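Local coordinates for petrobactin biosynthesis protein AsbB (Bacillus anthracis, PDB 3TO3) that catalyses the ATP-dependent condensation of spermidine with citryl-spermidine intermediates during biosynthesis of the siderophore petrobactin, at residues E106-V110 / V111-Q115; Q505-V508 / L509-F513. All coordinates share one frame; numbering follows the deposited sequence.

Contact 1. Residues E106-V110 / V111-Q115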
loop_
_atom_site.group_PDB
_atom_site.type_symbol
_atom_site.label_atom_id
_atom_site.label_comp_id
_atom_site.label_asym_id
_atom_site.label_seq_id
_atom_site.Cartn_x
_atom_site.Cartn_y
_atom_site.Cartn_z
ATOM N N GLU B 106 -4.025 19.596 14.493
ATOM C CA GLU B 106 -4.186 20.605 15.541
ATOM C C GLU B 106 -5.443 20.344 16.381
ATOM O O GLU B 106 -5.424 20.411 17.597
ATOM C CB GLU B 106 -4.146 22.022 14.941
ATOM C CG GLU B 106 -2.834 22.263 14.194
ATOM C CD GLU B 106 -2.570 23.711 13.780
ATOM O OE1 GLU B 106 -3.531 24.430 13.456
ATOM O OE2 GLU B 106 -1.379 24.122 13.768
ATOM N N VAL B 107 -6.532 20.012 15.716
ATOM C CA VAL B 107 -7.764 19.678 16.397
ATOM C C VAL B 107 -7.660 18.420 17.273
ATOM O O VAL B 107 -8.258 18.341 18.336
ATOM C CB VAL B 107 -8.887 19.562 15.333
ATOM C CG1 VAL B 107 -10.059 18.747 15.831
ATOM C CG2 VAL B 107 -9.301 20.949 14.944
ATOM N N PHE B 108 -6.880 17.440 16.838
ATOM C CA PHE B 108 -6.716 16.218 17.623
ATOM C C PHE B 108 -5.549 16.212 18.640
ATOM O O PHE B 108 -5.239 15.176 19.252
ATOM C CB PHE B 108 -6.815 14.963 16.744
ATOM C CG PHE B 108 -8.193 14.783 16.121
ATOM C CD1 PHE B 108 -9.320 14.641 16.923
ATOM C CD2 PHE B 108 -8.367 14.780 14.753
ATOM C CE1 PHE B 108 -10.591 14.496 16.368
ATOM C CE2 PHE B 108 -9.651 14.628 14.183
ATOM C CZ PHE B 108 -10.758 14.489 14.996
ATOM N N ARG B 109 -4.881 17.354 18.799
ATOM C CA ARG B 109 -3.991 17.512 19.942
ATOM C C ARG B 109 -4.844 17.803 21.189
ATOM O O ARG B 109 -4.461 17.517 22.314
ATOM C CB ARG B 109 -2.978 18.632 19.722
ATOM C CG ARG B 109 -1.921 18.320 18.708
ATOM C CD ARG B 109 -0.631 19.141 18.939
ATOM N NE ARG B 109 0.373 18.750 17.951
ATOM C CZ ARG B 109 0.371 19.144 16.679
ATOM N NH1 ARG B 109 -0.564 19.978 16.229
ATOM N NH2 ARG B 109 1.317 18.713 15.854
ATOM N N VAL B 110 -5.990 18.426 20.970
ATOM C CA VAL B 110 -6.937 18.706 22.027
ATOM C C VAL B 110 -7.829 17.510 22.319
ATOM O O VAL B 110 -8.089 17.189 23.467
ATOM C CB VAL B 110 -7.788 19.929 21.650
ATOM C CG1 VAL B 110 -8.900 20.133 22.642
ATOM C CG2 VAL B 110 -6.902 21.176 21.540
ATOM N N VAL B 111 -8.294 16.845 21.269
ATOM C CA VAL B 111 -9.244 15.747 21.400
ATOM C C VAL B 111 -8.573 14.424 21.031
ATOM O O VAL B 111 -8.072 14.288 19.938
ATOM C CB VAL B 111 -10.465 15.997 20.464
ATOM C CG1 VAL B 111 -11.258 14.704 20.210
ATOM C CG2 VAL B 111 -11.353 17.088 21.043
ATOM N N ASN B 112 -8.577 13.439 21.916
ATOM C CA ASN B 112 -7.840 12.202 21.632
ATOM C C ASN B 112 -8.433 11.222 20.604
ATOM O O ASN B 112 -9.620 10.880 20.657
ATOM C CB ASN B 112 -7.511 11.456 22.920
ATOM C CG ASN B 112 -6.167 10.767 22.844
ATOM O OD1 ASN B 112 -6.076 9.578 22.520
ATOM N ND2 ASN B 112 -5.104 11.526 23.101
ATOM N N VAL B 113 -7.598 10.784 19.660
ATOM C CA VAL B 113 -7.982 9.712 18.744
ATOM C C VAL B 113 -6.868 8.661 18.615
ATOM O O VAL B 113 -5.805 8.819 19.184
ATOM C CB VAL B 113 -8.407 10.248 17.347
ATOM C CG1 VAL B 113 -9.737 11.020 17.438
ATOM C CG2 VAL B 113 -7.314 11.126 16.727
ATOM N N GLU B 114 -7.115 7.590 17.866
ATOM C CA GLU B 114 -6.060 6.624 17.611
ATOM C C GLU B 114 -5.187 7.166 16.476
ATOM O O GLU B 114 -5.648 7.360 15.345
ATOM C CB GLU B 114 -6.647 5.232 17.296
ATOM C CG GLU B 114 -5.617 4.182 16.903
ATOM C CD GLU B 114 -4.638 3.860 18.026
ATOM O OE1 GLU B 114 -5.078 3.855 19.202
ATOM O OE2 GLU B 114 -3.436 3.613 17.732
ATOM N N GLN B 115 -3.920 7.392 16.806
ATOM C CA GLN B 115 -2.940 8.015 15.922
ATOM C C GLN B 115 -2.866 7.313 14.586
ATOM O O GLN B 115 -2.915 7.929 13.532
ATOM C CB GLN B 115 -1.555 7.934 16.560
ATOM C CG GLN B 115 -0.522 8.731 15.798
ATOM C CD GLN B 115 -0.942 10.176 15.651
ATOM O OE1 GLN B 115 -1.204 10.855 16.648
ATOM N NE2 GLN B 115 -1.041 10.652 14.406
HETATM O O HOH W 1 -4.893 12.229 19.096
#

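Contact 2. Residues Q505-V508 / L509-F513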
loop_
_atom_site.group_PDB
_atom_site.type_symbol
_atom_site.label_atom_id
_atom_site.label_comp_id
_atom_site.label_asym_id
_atom_site.label_seq_id
_atom_site.Cartn_x
_atom_site.Cartn_y
_atom_site.Cartn_z
ATOM N N GLN B 505 -36.704 0.136 11.717
ATOM C CA GLN B 505 -36.850 1.566 11.854
ATOM C C GLN B 505 -35.542 2.247 11.460
ATOM O O GLN B 505 -35.539 3.202 10.701
ATOM C CB GLN B 505 -37.232 1.909 13.275
ATOM C CG GLN B 505 -37.243 3.371 13.592
ATOM C CD GLN B 505 -36.863 3.572 15.032
ATOM O OE1 GLN B 505 -35.848 3.046 15.479
ATOM N NE2 GLN B 505 -37.694 4.282 15.782
ATOM N N GLU B 506 -34.416 1.755 11.948
ATOM C CA GLU B 506 -33.175 2.424 11.597
ATOM C C GLU B 506 -32.856 2.397 10.097
ATOM O O GLU B 506 -32.350 3.381 9.569
ATOM C CB GLU B 506 -32.024 1.911 12.439
ATOM C CG GLU B 506 -32.201 2.228 13.918
ATOM C CD GLU B 506 -31.411 1.269 14.818
ATOM O OE1 GLU B 506 -30.776 0.314 14.291
ATOM O OE2 GLU B 506 -31.428 1.472 16.050
HETATM N N MSE B 507 -33.169 1.311 9.393
HETATM C CA MSE B 507 -32.894 1.277 7.958
HETATM C C MSE B 507 -33.721 2.320 7.200
HETATM O O MSE B 507 -33.271 2.901 6.201
HETATM C CB MSE B 507 -33.122 -0.109 7.358
HETATM C CG MSE B 507 -32.569 -0.262 5.930
HETATM SE SE MSE B 507 -30.601 -0.385 5.890
HETATM C CE MSE B 507 -30.436 -2.307 6.291
ATOM N N VAL B 508 -34.938 2.561 7.665
ATOM C CA VAL B 508 -35.738 3.602 7.057
ATOM C C VAL B 508 -35.249 5.054 7.388
ATOM O O VAL B 508 -35.021 5.879 6.483
ATOM C CB VAL B 508 -37.234 3.410 7.366
ATOM C CG1 VAL B 508 -38.025 4.619 6.894
ATOM C CG2 VAL B 508 -37.767 2.095 6.692
ATOM N N LEU B 509 -35.095 5.353 8.676
ATOM C CA LEU B 509 -34.761 6.697 9.109
ATOM C C LEU B 509 -33.350 7.045 8.661
ATOM O O LEU B 509 -33.127 8.106 8.076
ATOM C CB LEU B 509 -34.891 6.863 10.634
ATOM C CG LEU B 509 -36.318 6.669 11.141
ATOM C CD1 LEU B 509 -36.367 6.989 12.645
ATOM C CD2 LEU B 509 -37.329 7.511 10.346
ATOM N N ASP B 510 -32.420 6.140 8.949
ATOM C CA ASP B 510 -30.993 6.342 8.736
ATOM C C ASP B 510 -30.552 6.150 7.288
ATOM O O ASP B 510 -29.859 6.970 6.727
ATOM C CB ASP B 510 -30.224 5.363 9.631
ATOM C CG ASP B 510 -28.906 5.914 10.123
ATOM O OD1 ASP B 510 -28.828 7.121 10.382
ATOM O OD2 ASP B 510 -27.947 5.131 10.283
ATOM N N ALA B 511 -30.949 5.066 6.663
ATOM C CA ALA B 511 -30.422 4.819 5.339
ATOM C C ALA B 511 -31.251 5.551 4.268
ATOM O O ALA B 511 -30.728 6.384 3.519
ATOM C CB ALA B 511 -30.293 3.350 5.064
ATOM N N LEU B 512 -32.528 5.217 4.173
ATOM C CA LEU B 512 -33.398 5.871 3.196
ATOM C C LEU B 512 -33.446 7.405 3.319
ATOM O O LEU B 512 -33.342 8.105 2.309
ATOM C CB LEU B 512 -34.819 5.300 3.259
ATOM C CG LEU B 512 -35.796 5.806 2.191
ATOM C CD1 LEU B 512 -35.363 5.448 0.734
ATOM C CD2 LEU B 512 -37.207 5.270 2.493
ATOM N N PHE B 513 -33.603 7.911 4.542
ATOM C CA PHE B 513 -33.927 9.327 4.768
ATOM C C PHE B 513 -32.711 10.164 5.099
ATOM O O PHE B 513 -32.279 10.940 4.282
ATOM C CB PHE B 513 -35.013 9.496 5.835
ATOM C CG PHE B 513 -36.397 9.142 5.342
ATOM C CD1 PHE B 513 -36.754 9.378 4.030
ATOM C CD2 PHE B 513 -37.319 8.555 6.175
ATOM C CE1 PHE B 513 -38.013 9.059 3.557
ATOM C CE2 PHE B 513 -38.565 8.220 5.712
ATOM C CZ PHE B 513 -38.919 8.470 4.395
#

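Contact 1. Residues E106-V110 / V111-Q115
The C-terminal end of helix 100-110 and the extended link to helix 115-138 form this corner, where Phe108, near that end, meets Val111 and Val113 of the link. Val111 N still makes an i to i+4 bond to Val107 O, 3.3 Å long with an N-H...O angle of 151°, before the chain becomes extended and runs past the Phe108 ring. With chi1 at -65°, the Phe108 CG lies anti to its own carbonyl carbon, and the ring stands against the link. Val111 O lies at the ring edge, near its plane, 3.3 Å from CD1 of Phe108, while Val111 CG1 is 3.8 Å from the same CD1. Val113 crosses the phenyl side chain at about a right angle; its CG1 makes an off-centre CH-pi contact, 4.1 Å from the Phe108 ring centroid, and its CG2 lies 3.8 Å from Phe108 CG. Val107 CG1 sits over one ring face. A water joins the two backbones, donating to Phe108 O at 3.0 Å and accepting from Val113 N at 3.1 Å. Phe108 and Val113 both also touch Leu118 of helix 115-138, and Glu114 occupies the N-cap position of that helix. One direct backbone bond and apolar contacts round the phenyl ring thus hold the link to the helix, and a water bridges Phe108 O and Val113 N, which do not bond directly.

Contact 2. Residues Q505-V508 / L509-F513
Residues 505-508 and 509-513 are successive turns of helix 502-528, and the backbone widens into a pi-type turn at 509-513. Leu509 N bonds to Gln505 O in the ordinary i to i+4 way, 3.0 Å long and almost straight at 177°, and Asp510 N reaches Glu506 O at 2.8 Å. Met507 O then takes two donors: a weak bond from Ala511 N and a straighter one, 168° at hydrogen, from Leu512 N at 3.2 Å. One residue on, Phe513 N makes a weak i to i+5 bond to Val508 O. Val508 and Phe513 lie side by side and point the same way, with Val508 CG1 3.8 Å from Phe513 CE2. The valine methyl gets there because it is anti to the backbone N, chi1 172°. Leu512 CD2 lies over one face of the phenyl ring, offset toward its rim. Gln505 CG meets Leu509 CD1 at 3.8 Å, and the selenium of the selenomethionine at 507 is 3.8 Å from Ala511 CB. The polar ends turn elsewhere: the Gln505 amide to Gln561 O, the Glu506 carboxylate to Arg500. Val508, Leu512 and Phe513 pack on helix 410-432, where Leu512 meets Ile422 and Ile426, and Phe513 adds an edge-to-face contact with Trp536 of helix 532-547. Leu509 and Asp510 instead touch Phe567 of strand 566-570.

Overall arrangement
Contacts 1 and 2 share no helix or strand, and their nearest atoms are about 20 Å apart. Contact 1 is partly buried, lies about 29 Å from the centre of the chain and away from the annotated sites; its helix 100-110 packs against strands 52-59 and 65-74 of the antiparallel sheet. Contact 2 is buried, its centre about 14 Å from that of the chain, with the Ala511 side chain about 9 Å from bound ATP, near the nucleotide site, though none of its residues belongs to the ATP pocket. Where contact 1 turns the chain between two helices and admits water, contact 2 keeps one helix running while its bonding shifts from i to i+4 to i to i+5, against apolar side chains of helix 410-432 and strand 566-570.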